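Local coordinates for aminotransferase class-III (Ochrobactrum anthropi, PDB 5GHG), which probably transfers amino groups between amines and keto compounds as a class-III omega-transaminase, using a pyridoxal-phosphate cofactor held here in its pyridoxamine form, at residues B[347-361]-B[427-441]. The protein carries 1 engineered substitution. Sequence-based numbering, arbitrary orientation.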
ATOM      1  N   LEU B 347       7.774  15.654  22.932  1.00  7.74           N
ATOM      2  CA  LEU B 347       8.727  14.683  22.393  1.00  6.50           C
ATOM      3  C   LEU B 347       9.626  15.249  21.302  1.00  4.78           C
ATOM      4  O   LEU B 347      10.729  14.739  21.100  1.00  5.05           O
ATOM      5  CB  LEU B 347       7.985  13.442  21.892  1.00  5.54           C
ATOM      6  CG  LEU B 347       7.213  12.685  22.970  1.00  5.64           C
ATOM      7  CD1 LEU B 347       6.580  11.404  22.405  1.00  5.69           C
ATOM      8  CD2 LEU B 347       8.080  12.359  24.198  1.00  6.00           C
ATOM      9  N   VAL B 348       9.207  16.299  20.601  1.00  5.51           N
ATOM     10  CA  VAL B 348      10.138  16.935  19.662  1.00  5.23           C
ATOM     11  C   VAL B 348      11.347  17.488  20.428  1.00  6.80           C
ATOM     12  O   VAL B 348      12.503  17.315  20.016  1.00  5.00           O
ATOM     13  CB  VAL B 348       9.432  18.033  18.856  1.00  5.77           C
ATOM     14  CG1 VAL B 348      10.408  18.751  17.961  1.00  7.53           C
ATOM     15  CG2 VAL B 348       8.306  17.423  18.027  1.00  7.60           C
ATOM     16  N   ALA B 349      11.089  18.147  21.556  1.00  6.32           N
ATOM     17  CA  ALA B 349      12.186  18.683  22.360  1.00  8.09           C
ATOM     18  C   ALA B 349      12.997  17.564  22.995  1.00  5.62           C
ATOM     19  O   ALA B 349      14.232  17.636  23.060  1.00  7.20           O
ATOM     20  CB  ALA B 349      11.645  19.641  23.423  1.00  8.87           C
ATOM     21  N   ASN B 350      12.331  16.517  23.471  1.00  6.23           N
ATOM     22  CA  ASN B 350      13.076  15.394  24.021  1.00  6.74           C
ATOM     23  C   ASN B 350      14.004  14.784  22.986  1.00  5.67           C
ATOM     24  O   ASN B 350      15.173  14.503  23.269  1.00  6.20           O
ATOM     25  CB  ASN B 350      12.135  14.323  24.569  1.00  8.00           C
ATOM     26  CG  ASN B 350      12.887  13.266  25.336  1.00  6.73           C
ATOM     27  OD1 ASN B 350      13.487  13.575  26.354  1.00  5.68           O
ATOM     28  ND2 ASN B 350      12.904  12.041  24.829  1.00  4.81           N
ATOM     29  N   ALA B 351      13.498  14.563  21.761  1.00  5.22           N
ATOM     30  CA  ALA B 351      14.335  13.968  20.730  1.00  5.82           C
ATOM     31  C   ALA B 351      15.486  14.895  20.353  1.00  5.85           C
ATOM     32  O   ALA B 351      16.606  14.444  20.089  1.00  6.89           O
ATOM     33  CB  ALA B 351      13.497  13.606  19.504  1.00  6.93           C
ATOM     34  N   ARG B 352      15.222  16.198  20.311  1.00  6.26           N
ATOM     35  CA  ARG B 352      16.265  17.170  20.017  1.00  6.50           C
ATOM     36  C   ARG B 352      17.397  17.095  21.049  1.00  7.42           C
ATOM     37  O   ARG B 352      18.576  17.096  20.692  1.00  5.83           O
ATOM     38  CB  ARG B 352      15.663  18.570  19.981  1.00  7.08           C
ATOM     39  CG  ARG B 352      16.664  19.689  19.745  1.00 12.27           C
ATOM     40  CD  ARG B 352      15.949  21.057  19.718  1.00 17.18           C
ATOM     41  NE  ARG B 352      16.878  22.151  19.451  1.00 30.49           N
ATOM     42  CZ  ARG B 352      17.038  22.761  18.269  1.00 33.96           C
ATOM     43  NH1 ARG B 352      16.322  22.397  17.208  1.00 24.91           N
ATOM     44  NH2 ARG B 352      17.916  23.751  18.146  1.00 33.28           N
ATOM     45  N   ASP B 353      17.038  17.030  22.343  1.00  7.86           N
ATOM     46  CA  ASP B 353      18.064  17.040  23.394  1.00  7.30           C
ATOM     47  C   ASP B 353      18.749  15.684  23.545  1.00  8.56           C
ATOM     48  O   ASP B 353      19.967  15.620  23.739  1.00  7.87           O
ATOM     49  CB  ASP B 353      17.453  17.472  24.719  1.00 10.69           C
ATOM     50  CG  ASP B 353      16.982  18.915  24.705  1.00 14.99           C
ATOM     51  OD1 ASP B 353      17.452  19.692  23.829  1.00 13.79           O
ATOM     52  OD2 ASP B 353      16.140  19.259  25.571  1.00 22.07           O
ATOM     53  N   ARG B 354      17.992  14.586  23.482  1.00  7.93           N
ATOM     54  CA  ARG B 354      18.637  13.281  23.396  1.00  5.94           C
ATOM     55  C   ARG B 354      19.463  13.165  22.117  1.00  5.82           C
ATOM     56  O   ARG B 354      20.518  12.517  22.115  1.00  5.27           O
ATOM     57  CB  ARG B 354      17.602  12.153  23.464  1.00  6.67           C
ATOM     58  CG  ARG B 354      17.275  11.636  24.882  1.00  7.18           C
ATOM     59  CD  ARG B 354      16.582  12.683  25.755  1.00  5.02           C
ATOM     60  NE  ARG B 354      17.533  13.571  26.412  1.00  6.78           N
ATOM     61  CZ  ARG B 354      17.208  14.697  27.048  1.00  9.39           C
ATOM     62  NH1 ARG B 354      15.941  15.087  27.114  1.00  7.05           N
ATOM     63  NH2 ARG B 354      18.154  15.429  27.615  1.00 10.21           N
ATOM     64  N   GLY B 355      19.001  13.783  21.031  1.00  6.17           N
ATOM     65  CA  GLY B 355      19.759  13.747  19.786  1.00  6.37           C
ATOM     66  C   GLY B 355      21.113  14.421  19.903  1.00  6.71           C
ATOM     67  O   GLY B 355      22.135  13.882  19.486  1.00  6.78           O
ATOM     68  N   THR B 356      21.135  15.626  20.467  1.00  8.13           N
ATOM     69  CA  THR B 356      22.403  16.299  20.712  1.00  8.20           C
ATOM     70  C   THR B 356      23.372  15.378  21.460  1.00  7.35           C
ATOM     71  O   THR B 356      24.538  15.227  21.080  1.00  6.24           O
ATOM     72  CB  THR B 356      22.175  17.585  21.509  1.00 10.06           C
ATOM     73  OG1 THR B 356      21.397  18.478  20.716  1.00 12.54           O
ATOM     74  CG2 THR B 356      23.509  18.233  21.862  1.00 14.53           C
ATOM     75  N   TYR B 357      22.884  14.725  22.502  1.00  6.76           N
ATOM     76  CA  TYR B 357      23.741  13.849  23.280  1.00  7.27           C
ATOM     77  C   TYR B 357      24.183  12.632  22.462  1.00  7.20           C
ATOM     78  O   TYR B 357      25.363  12.268  22.473  1.00  5.14           O
ATOM     79  CB  TYR B 357      23.021  13.440  24.571  1.00  8.62           C
ATOM     80  CG  TYR B 357      23.818  12.503  25.443  1.00 10.63           C
ATOM     81  CD1 TYR B 357      25.033  12.917  26.004  1.00 14.50           C
ATOM     82  CD2 TYR B 357      23.379  11.216  25.701  1.00 11.64           C
ATOM     83  CE1 TYR B 357      25.778  12.076  26.795  1.00 11.46           C
ATOM     84  CE2 TYR B 357      24.115  10.352  26.499  1.00 11.32           C
ATOM     85  CZ  TYR B 357      25.317  10.787  27.053  1.00 16.00           C
ATOM     86  OH  TYR B 357      26.059   9.934  27.837  1.00 19.01           O
ATOM     87  N   MET B 358      23.251  11.999  21.728  1.00  5.92           N
ATOM     88  CA  MET B 358      23.618  10.848  20.905  1.00  4.28           C
ATOM     89  C   MET B 358      24.634  11.220  19.826  1.00  5.54           C
ATOM     90  O   MET B 358      25.599  10.482  19.587  1.00  4.13           O
ATOM     91  CB  MET B 358      22.378  10.230  20.261  1.00  2.89           C
ATOM     92  CG  MET B 358      22.642   8.987  19.392  1.00  4.75           C
ATOM     93  SD  MET B 358      21.166   8.342  18.523  1.00  8.33           S
ATOM     94  CE  MET B 358      21.056   9.502  17.157  1.00  5.01           C
ATOM     95  N   GLN B 359      24.422  12.349  19.145  1.00  4.85           N
ATOM     96  CA  GLN B 359      25.374  12.770  18.121  1.00  6.72           C
ATOM     97  C   GLN B 359      26.765  12.957  18.713  1.00  7.25           C
ATOM     98  O   GLN B 359      27.767  12.573  18.099  1.00  6.14           O
ATOM     99  CB  GLN B 359      24.923  14.058  17.440  1.00  5.60           C
ATOM    100  CG  GLN B 359      23.596  13.995  16.707  1.00  5.57           C
ATOM    101  CD  GLN B 359      23.567  12.988  15.579  1.00  7.04           C
ATOM    102  OE1 GLN B 359      24.592  12.683  14.968  1.00  7.44           O
ATOM    103  NE2 GLN B 359      22.369  12.479  15.275  1.00  4.69           N
ATOM    104  N   LYS B 360      26.841  13.550  19.904  1.00  6.70           N
ATOM    105  CA  LYS B 360      28.140  13.767  20.553  1.00  8.18           C
ATOM    106  C   LYS B 360      28.778  12.446  20.961  1.00  7.55           C
ATOM    107  O   LYS B 360      29.958  12.204  20.672  1.00  6.67           O
ATOM    108  CB  LYS B 360      27.965  14.684  21.762  1.00 10.35           C
ATOM    109  CG  LYS B 360      29.229  14.913  22.590  1.00 20.50           C
ATOM    110  CD  LYS B 360      28.877  15.608  23.915  1.00 25.05           C
ATOM    111  CE  LYS B 360      30.126  15.947  24.735  1.00 37.76           C
ATOM    112  NZ  LYS B 360      30.957  17.012  24.082  1.00 37.55           N
ATOM    113  N   ARG B 361      28.014  11.567  21.620  1.00  5.45           N
ATOM    114  CA  ARG B 361      28.562  10.277  22.023  1.00  7.21           C
ATOM    115  C   ARG B 361      29.041   9.463  20.827  1.00  7.48           C
ATOM    116  O   ARG B 361      30.124   8.868  20.866  1.00  7.16           O
ATOM    117  CB  ARG B 361      27.528   9.484  22.843  1.00  7.80           C
ATOM    118  CG  ARG B 361      27.376   9.994  24.282  1.00 10.35           C
ATOM    119  CD  ARG B 361      28.603   9.605  25.120  1.00 13.03           C
ATOM    120  NE  ARG B 361      28.882   8.169  25.012  1.00 15.89           N
ATOM    121  CZ  ARG B 361      28.392   7.260  25.832  1.00 20.31           C
ATOM    122  NH1 ARG B 361      27.622   7.645  26.842  1.00 24.64           N
ATOM    123  NH2 ARG B 361      28.677   5.965  25.662  1.00 17.58           N
ATOM    124  N   PRO B 427      16.483   5.865  17.284  1.00  2.88           N
ATOM    125  CA  PRO B 427      15.702   5.300  18.396  1.00  2.91           C
ATOM    126  C   PRO B 427      14.420   6.077  18.643  1.00  3.29           C
ATOM    127  O   PRO B 427      14.240   7.185  18.114  1.00  2.42           O
ATOM    128  CB  PRO B 427      16.668   5.399  19.583  1.00  3.40           C
ATOM    129  CG  PRO B 427      17.525   6.620  19.247  1.00  2.94           C
ATOM    130  CD  PRO B 427      17.721   6.518  17.742  1.00  2.92           C
ATOM    131  N   PRO B 428      13.501   5.523  19.434  1.00  3.02           N
ATOM    132  CA  PRO B 428      12.221   6.191  19.656  1.00  3.60           C
ATOM    133  C   PRO B 428      12.399   7.562  20.309  1.00  3.45           C
ATOM    134  O   PRO B 428      13.348   7.799  21.056  1.00  3.65           O
ATOM    135  CB  PRO B 428      11.456   5.223  20.552  1.00  3.07           C
ATOM    136  CG  PRO B 428      12.084   3.882  20.284  1.00  4.98           C
ATOM    137  CD  PRO B 428      13.543   4.184  20.057  1.00  3.41           C
ATOM    138  N   LEU B 429      11.467   8.464  19.993  1.00  3.89           N
ATOM    139  CA  LEU B 429      11.477   9.831  20.504  1.00  3.07           C
ATOM    140  C   LEU B 429      11.422   9.879  22.024  1.00  5.59           C
ATOM    141  O   LEU B 429      11.802  10.897  22.613  1.00  4.85           O
ATOM    142  CB  LEU B 429      10.288  10.609  19.936  1.00  4.70           C
ATOM    143  CG  LEU B 429      10.065  10.580  18.420  1.00  6.48           C
ATOM    144  CD1 LEU B 429       8.770  11.335  18.058  1.00  5.95           C
ATOM    145  CD2 LEU B 429      11.253  11.213  17.730  1.00  5.66           C
ATOM    146  N   ILE B 430      10.958   8.796  22.666  1.00  3.81           N
ATOM    147  CA  ILE B 430      10.835   8.725  24.113  1.00  5.48           C
ATOM    148  C   ILE B 430      12.117   8.291  24.820  1.00  6.96           C
ATOM    149  O   ILE B 430      12.127   8.188  26.059  1.00  6.71           O
ATOM    150  CB  ILE B 430       9.715   7.747  24.534  1.00  4.77           C
ATOM    151  CG1 ILE B 430       9.993   6.340  23.992  1.00  4.55           C
ATOM    152  CG2 ILE B 430       8.307   8.269  24.128  1.00  3.78           C
ATOM    153  CD1 ILE B 430       9.215   5.246  24.736  1.00  4.89           C
ATOM    154  N   ILE B 431      13.187   7.998  24.085  1.00  5.11           N
ATOM    155  CA  ILE B 431      14.412   7.516  24.728  1.00  4.20           C
ATOM    156  C   ILE B 431      14.957   8.585  25.689  1.00  6.01           C
ATOM    157  O   ILE B 431      14.733   9.785  25.506  1.00  6.26           O
ATOM    158  CB  ILE B 431      15.452   7.112  23.674  1.00  4.07           C
ATOM    159  CG1 ILE B 431      16.572   6.273  24.313  1.00  5.24           C
ATOM    160  CG2 ILE B 431      15.978   8.332  22.926  1.00  3.20           C
ATOM    161  CD1 ILE B 431      17.464   5.566  23.310  1.00  4.63           C
ATOM    162  N   ASN B 432      15.661   8.145  26.729  1.00  6.36           N
ATOM    163  CA  ASN B 432      16.306   9.083  27.654  1.00  8.40           C
ATOM    164  C   ASN B 432      17.830   8.964  27.541  1.00  8.05           C
ATOM    165  O   ASN B 432      18.356   8.091  26.846  1.00  6.14           O
ATOM    166  CB  ASN B 432      15.821   8.868  29.096  1.00  8.90           C
ATOM    167  CG  ASN B 432      16.209   7.520  29.673  1.00  9.85           C
ATOM    168  OD1 ASN B 432      17.308   7.044  29.459  1.00  8.02           O
ATOM    169  ND2 ASN B 432      15.295   6.906  30.429  1.00  8.91           N
ATOM    170  N   ASP B 433      18.543   9.867  28.219  1.00  6.38           N
ATOM    171  CA  ASP B 433      19.993   9.931  28.069  1.00  7.09           C
ATOM    172  C   ASP B 433      20.673   8.655  28.568  1.00  7.62           C
ATOM    173  O   ASP B 433      21.657   8.213  27.979  1.00  6.87           O
ATOM    174  CB  ASP B 433      20.576  11.161  28.784  1.00  8.00           C
ATOM    175  CG  ASP B 433      20.434  12.448  27.970  1.00 14.95           C
ATOM    176  OD1 ASP B 433      20.145  12.387  26.747  1.00 14.10           O
ATOM    177  OD2 ASP B 433      20.637  13.538  28.544  1.00 19.51           O
ATOM    178  N   GLN B 434      20.177   8.063  29.657  1.00  8.67           N
ATOM    179  CA  GLN B 434      20.784   6.830  30.148  1.00 10.41           C
ATOM    180  C   GLN B 434      20.692   5.715  29.110  1.00  8.04           C
ATOM    181  O   GLN B 434      21.605   4.899  28.978  1.00  6.27           O
ATOM    182  CB  GLN B 434      20.110   6.366  31.456  1.00 13.01           C
ATOM    183  CG  GLN B 434      19.945   7.452  32.512  1.00 22.39           C
ATOM    184  CD  GLN B 434      18.597   8.189  32.414  1.00 32.25           C
ATOM    185  OE1 GLN B 434      18.468   9.200  31.684  1.00 22.80           O
ATOM    186  NE2 GLN B 434      17.581   7.699  33.170  1.00 28.85           N
ATOM    187  N   GLN B 435      19.579   5.654  28.391  1.00  6.51           N
ATOM    188  CA  GLN B 435      19.397   4.632  27.364  1.00  5.70           C
ATOM    189  C   GLN B 435      20.256   4.927  26.137  1.00  4.57           C
ATOM    190  O   GLN B 435      20.778   4.005  25.507  1.00  3.41           O
ATOM    191  CB  GLN B 435      17.916   4.537  27.010  1.00  5.86           C
ATOM    192  CG  GLN B 435      17.074   3.943  28.122  1.00  5.04           C
ATOM    193  CD  GLN B 435      15.568   4.139  27.933  1.00  6.46           C
ATOM    194  OE1 GLN B 435      15.120   5.156  27.405  1.00  3.90           O
ATOM    195  NE2 GLN B 435      14.784   3.158  28.366  1.00  5.43           N
ATOM    196  N   VAL B 436      20.396   6.206  25.777  1.00  4.18           N
ATOM    197  CA  VAL B 436      21.312   6.564  24.709  1.00  4.86           C
ATOM    198  C   VAL B 436      22.729   6.131  25.068  1.00  5.64           C
ATOM    199  O   VAL B 436      23.469   5.610  24.226  1.00  4.49           O
ATOM    200  CB  VAL B 436      21.266   8.085  24.441  1.00  4.34           C
ATOM    201  CG1 VAL B 436      22.453   8.502  23.574  1.00  3.92           C
ATOM    202  CG2 VAL B 436      19.944   8.468  23.785  1.00  4.51           C
ATOM    203  N   ASP B 437      23.117   6.356  26.330  1.00  5.13           N
ATOM    204  CA  ASP B 437      24.435   5.963  26.796  1.00  7.66           C
ATOM    205  C   ASP B 437      24.636   4.454  26.688  1.00  6.71           C
ATOM    206  O   ASP B 437      25.682   3.987  26.226  1.00  6.84           O
ATOM    207  CB  ASP B 437      24.624   6.429  28.244  1.00  8.22           C
ATOM    208  CG  ASP B 437      25.955   6.004  28.818  1.00 20.18           C
ATOM    209  OD1 ASP B 437      26.982   6.246  28.155  1.00 18.07           O
ATOM    210  OD2 ASP B 437      25.966   5.418  29.913  1.00 30.47           O
ATOM    211  N   THR B 438      23.645   3.679  27.123  1.00  5.05           N
ATOM    212  CA  THR B 438      23.720   2.229  27.005  1.00  7.33           C
ATOM    213  C   THR B 438      23.871   1.788  25.547  1.00  6.66           C
ATOM    214  O   THR B 438      24.682   0.916  25.236  1.00  5.43           O
ATOM    215  CB  THR B 438      22.457   1.603  27.619  1.00  8.41           C
ATOM    216  OG1 THR B 438      22.409   1.964  28.995  1.00 10.93           O
ATOM    217  CG2 THR B 438      22.471   0.094  27.505  1.00  8.59           C
ATOM    218  N   MET B 439      23.107   2.397  24.641  1.00  3.98           N
ATOM    219  CA  MET B 439      23.149   2.023  23.228  1.00  4.88           C
ATOM    220  C   MET B 439      24.531   2.285  22.618  1.00  5.12           C
ATOM    221  O   MET B 439      25.093   1.431  21.924  1.00  4.87           O
ATOM    222  CB  MET B 439      22.049   2.789  22.478  1.00  6.24           C
ATOM    223  CG  MET B 439      21.931   2.543  20.986  1.00  8.30           C
ATOM    224  SD  MET B 439      20.682   3.712  20.330  1.00 13.90           S
ATOM    225  CE  MET B 439      19.553   3.692  21.680  1.00 14.41           C
ATOM    226  N   VAL B 440      25.094   3.464  22.877  1.00  5.67           N
ATOM    227  CA  VAL B 440      26.376   3.807  22.272  1.00  4.52           C
ATOM    228  C   VAL B 440      27.511   2.997  22.900  1.00  5.17           C
ATOM    229  O   VAL B 440      28.458   2.610  22.213  1.00  5.10           O
ATOM    230  CB  VAL B 440      26.640   5.312  22.354  1.00  6.94           C
ATOM    231  CG1 VAL B 440      28.047   5.623  21.865  1.00  9.00           C
ATOM    232  CG2 VAL B 440      25.602   6.083  21.516  1.00  6.03           C
ATOM    233  N   SER B 441      27.434   2.725  24.204  1.00  4.24           N
ATOM    234  CA  SER B 441      28.431   1.852  24.809  1.00  6.96           C
ATOM    235  C   SER B 441      28.387   0.447  24.203  1.00  5.87           C
ATOM    236  O   SER B 441      29.431  -0.205  24.080  1.00  6.43           O
ATOM    237  CB  SER B 441      28.250   1.782  26.325  1.00  8.29           C
ATOM    238  OG  SER B 441      28.450   3.052  26.903  1.00 11.91           O
TER
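By CA atoms, Ala351 of helix 347-361 lies opposite Leu429 and Arg354 opposite Asp433, and helix 433-441 runs roughly parallel to the first helix, at 28°, the axes approaching to 9.8 Å. In this fold-type I aminotransferase a helix thus packs against both a turn and the helix that follows it, beside the mixed sheet that includes strands 49-52 and 380-385: Met358 touches Ala381 and Met439 touches Ile51. With CG anti to the backbone N (chi1 -171°), the Asn350 amide ties two carbonyls of the type I turn Pro428 to Ile431 to the helix, ND2 donating to Leu429 O at 2.7 Å and Ile431 O at 3.0 Å, both nearly straight (158° and 159°). Arg354, bent at chi2 and chi3, forms a side-on salt bridge with Asp433: NE meets OD1 at 2.9 Å and NH2 meets OD2 at 3.3 Å, both from above the carboxylate plane, while NH1 hydrogen-bonds Asn350 OD1. A leucine at Arg354 would probably leave the Asp433 carboxylate without its ion-pair mate and Asn350 OD1 without the NH1 donor. Farther along, Val436 CG1 rests against both Tyr357 CD2 (3.6 Å) and Met358 CB. Asn432 and Gln435 form the capping box that starts the second helix: Gln435 N donates to Asn432 OD1 at 2.9 Å, and Asn432 N to Gln435 OE1.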